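Local coordinates for protein Cyclase/dehydrase (Mycobacterium smegmatis str. MC2 155, PDB 5Z8O) that is of unknown function but belongs to the START superfamily, whose helix-grip fold is consistent with binding a lipid or other hydrophobic ligand, at residues Q29-P32 and E33-G36; A14-I17 and T18-S22. All coordinates share one frame; numbering follows the deposited sequence. Where two conformers were deposited one is given.

Interaction 1. Residues Q29-P32 and E33-G36; sequences QWNP and EIKG
Ile34 CD1 lies over one face of the Asn31 side-chain amide, 4.0 Å from Asn31 CG and displaced mainly along the normal of the amide plane. One end of the same amide lies over a face of the Trp30 indole, offset toward the ring's rim. Asn31 and Ile34 run alongside each other, and the closest side-chain approach is Asn31 CB to Ile34 CD1, 3.7 Å. The chain between them makes a type I beta turn, closed by Ile34 N donating to Asn31 O at 3.2 Å. A second bond involves a side chain: Lys35 NZ reaches Pro32 O at 3.2 Å, in the carbonyl plane, with a C=O...N angle of 156°. Bends at chi2 (-24°) and chi4 (-90°) fold the lysine chain back to this oxygen. The first residues of strand 34-42 form a classic beta bulge, with Lys35 and Gly36 both pairing with Asp54 through backbone hydrogen bonds. The backbone bond thus closes the turn, and the lysine adds a second tie to Pro32 O; that carbonyl, with a weak, long ion pair to Glu56, would probably stabilise a protonated amine.

Interaction 2. Residues A14-I17 and T18-S22; sequences AETI and TSIVS
Thr18 has chi1 -66°, which sets OG1 beside its own backbone N and points it back up the helix to Ala14 O, 2.8 Å away. Ser19 takes the other route: with chi1 69°, OG falls between the backbone N and the carbonyl carbon and reaches Thr16 O at 2.7 Å. Two carbonyls of 14-17 each accept two donors. Ala14 O receives Thr18 OG1 and Thr18 N from opposite faces of its plane, whereas Thr16 O takes Ser19 OG and Ile20 N from the same face. Helical i to i+4 bonds run alongside, including Val21 N to Ile17 O at 2.9 Å. On the apolar side, Thr16 CG2 lies beside Ile20 CD1 at 4.0 Å, and Ile17 CG2 meets Val21 CG2 at 4.1 Å, these two side chains crossing at a slant. Thr16 OG1 is bonded to Ser13 OG, just ahead of the helix. Ile17 and Val21 face strand 86-97 through Ile95 and Phe93 respectively, while Ile20 packs on Leu137, Arg140 and Leu144, so helix 14-22 packs against both strand 86-97 and helix 119-144, as in the helix-grip fold of the Bet v 1-like families.

Interaction 2 comes first along the chain, and the centres of the two contacts lie about 17 Å apart, yet they touch where Trp30 CZ2 packs on Ile20 CG2 at 3.8 Å. Both lean on helix 119-144: Leu137 and Arg140 meet Ile20 from one contact and Trp30 from the other. Tyr27 is a further bridge, its hydroxyl bonded to Val21 O and its ring meeting that of Trp30. Interaction 2 is partly buried, with Ile17, Ile20 and Val21 turned into the core and the Thr18 and Ser19 hydroxyls bonded to carbonyls of the same helix. Interaction 1 lies at the surface, a turn into edge strand 34-42 that includes a charged lysine.

Interaction 1. Residues Q29-P32 and E33-G36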
# COMPACT_ATOMS: atom_id res chain seq x y z
N GLN B 29 -0.23 14.51 -11.09
CA GLN B 29 -0.26 15.43 -12.23
C GLN B 29 0.53 16.70 -11.97
O GLN B 29 1.05 17.31 -12.91
CB GLN B 29 -1.70 15.78 -12.59
CG GLN B 29 -2.55 14.60 -13.02
CD GLN B 29 -4.01 14.97 -13.18
OE1 GLN B 29 -4.36 16.14 -13.35
NE2 GLN B 29 -4.89 13.97 -13.10
N TRP B 30 0.65 17.12 -10.71
CA TRP B 30 1.30 18.39 -10.38
C TRP B 30 2.44 18.24 -9.39
O TRP B 30 3.04 19.25 -9.01
CB TRP B 30 0.26 19.41 -9.89
CG TRP B 30 -0.62 18.97 -8.74
CD1 TRP B 30 -1.75 18.22 -8.83
CD2 TRP B 30 -0.47 19.31 -7.36
NE1 TRP B 30 -2.30 18.04 -7.58
CE2 TRP B 30 -1.53 18.70 -6.66
CE3 TRP B 30 0.47 20.06 -6.63
CZ2 TRP B 30 -1.68 18.82 -5.28
CZ3 TRP B 30 0.32 20.17 -5.26
CH2 TRP B 30 -0.75 19.55 -4.60
N ASN B 31 2.73 17.02 -8.93
CA ASN B 31 3.90 16.75 -8.09
C ASN B 31 4.85 15.83 -8.86
O ASN B 31 4.52 14.65 -9.09
CB ASN B 31 3.49 16.11 -6.77
CG ASN B 31 2.69 17.06 -5.90
OD1 ASN B 31 1.45 17.02 -5.90
ND2 ASN B 31 3.38 17.92 -5.17
N PRO B 32 6.03 16.31 -9.28
CA PRO B 32 6.90 15.47 -10.12
C PRO B 32 7.40 14.20 -9.45
O PRO B 32 7.61 13.19 -10.14
CB PRO B 32 8.07 16.41 -10.46
CG PRO B 32 7.50 17.78 -10.32
CD PRO B 32 6.51 17.70 -9.19
N GLU B 33 7.58 14.20 -8.13
CA GLU B 33 8.12 13.05 -7.41
C GLU B 33 7.05 12.07 -6.96
O GLU B 33 7.39 11.02 -6.41
CB GLU B 33 8.89 13.54 -6.18
CG GLU B 33 9.99 14.53 -6.50
CD GLU B 33 10.17 15.55 -5.40
OE1 GLU B 33 9.91 15.21 -4.23
OE2 GLU B 33 10.55 16.70 -5.70
N ILE B 34 5.79 12.35 -7.23
CA ILE B 34 4.69 11.45 -6.90
C ILE B 34 4.25 10.78 -8.19
O ILE B 34 3.75 11.44 -9.12
CB ILE B 34 3.52 12.19 -6.23
CG1 ILE B 34 3.96 12.76 -4.88
CG2 ILE B 34 2.32 11.27 -6.07
CD1 ILE B 34 2.88 13.52 -4.15
N LYS B 35 4.47 9.47 -8.28
CA LYS B 35 4.15 8.73 -9.49
C LYS B 35 2.74 8.16 -9.50
O LYS B 35 2.19 7.90 -10.57
CB LYS B 35 5.17 7.61 -9.70
CG LYS B 35 6.57 8.09 -10.06
CD LYS B 35 6.54 9.48 -10.70
CE LYS B 35 7.75 9.71 -11.59
NZ LYS B 35 8.87 10.29 -10.81
N GLY B 36 2.14 7.96 -8.33
CA GLY B 36 0.79 7.43 -8.27
C GLY B 36 0.17 7.68 -6.91
O GLY B 36 0.87 7.77 -5.90

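Interaction 2. Residues A14-I17 and T18-S22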
# COMPACT_ATOMS: atom_id res chain seq x y z
N ALA B 14 -11.13 29.30 -1.44
CA ALA B 14 -11.01 28.16 -0.54
C ALA B 14 -11.57 26.90 -1.18
O ALA B 14 -11.06 25.80 -0.93
CB ALA B 14 -11.74 28.45 0.78
N GLU B 15 -12.59 27.04 -2.02
CA GLU B 15 -13.17 25.89 -2.69
C GLU B 15 -12.20 25.30 -3.71
O GLU B 15 -12.14 24.08 -3.89
CB GLU B 15 -14.48 26.29 -3.37
CG GLU B 15 -15.42 25.14 -3.69
CD GLU B 15 -16.27 25.42 -4.91
OE1 GLU B 15 -16.23 26.56 -5.42
OE2 GLU B 15 -16.99 24.50 -5.36
N THR B 16 -11.43 26.16 -4.38
CA THR B 16 -10.43 25.68 -5.33
C THR B 16 -9.29 24.95 -4.61
O THR B 16 -8.86 23.88 -5.03
CB THR B 16 -9.88 26.85 -6.15
OG1 THR B 16 -10.95 27.43 -6.91
CG2 THR B 16 -8.79 26.38 -7.10
N ILE B 17 -8.79 25.53 -3.51
CA ILE B 17 -7.71 24.90 -2.77
C ILE B 17 -8.17 23.60 -2.13
O ILE B 17 -7.46 22.59 -2.16
CB ILE B 17 -7.14 25.88 -1.72
CG1 ILE B 17 -6.55 27.09 -2.42
CG2 ILE B 17 -6.08 25.19 -0.87
CD1 ILE B 17 -5.51 26.74 -3.43
N THR B 18 -9.38 23.61 -1.54
CA THR B 18 -9.93 22.39 -0.96
C THR B 18 -10.07 21.29 -2.01
O THR B 18 -9.75 20.13 -1.74
CB THR B 18 -11.30 22.69 -0.33
OG1 THR B 18 -11.14 23.57 0.80
CG2 THR B 18 -11.97 21.39 0.11
N SER B 19 -10.49 21.65 -3.23
CA SER B 19 -10.63 20.64 -4.28
C SER B 19 -9.27 20.09 -4.71
O SER B 19 -9.15 18.90 -5.00
CB SER B 19 -11.39 21.24 -5.47
OG SER B 19 -10.63 22.23 -6.14
N ILE B 20 -8.25 20.95 -4.78
CA ILE B 20 -6.93 20.48 -5.20
C ILE B 20 -6.33 19.56 -4.15
O ILE B 20 -5.86 18.46 -4.47
CB ILE B 20 -6.00 21.68 -5.48
CG1 ILE B 20 -6.53 22.53 -6.63
CG2 ILE B 20 -4.60 21.18 -5.77
CD1 ILE B 20 -5.75 23.83 -6.81
N VAL B 21 -6.35 19.98 -2.89
CA VAL B 21 -5.76 19.19 -1.81
C VAL B 21 -6.55 17.90 -1.58
O VAL B 21 -5.96 16.87 -1.23
CB VAL B 21 -5.67 20.04 -0.53
CG1 VAL B 21 -5.13 19.21 0.63
CG2 VAL B 21 -4.80 21.26 -0.76
N SER B 22 -7.86 17.92 -1.79
CA SER B 22 -8.68 16.73 -1.57
C SER B 22 -8.63 15.75 -2.74
O SER B 22 -8.97 14.58 -2.56
CB SER B 22 -10.13 17.12 -1.31
OG SER B 22 -10.73 17.66 -2.48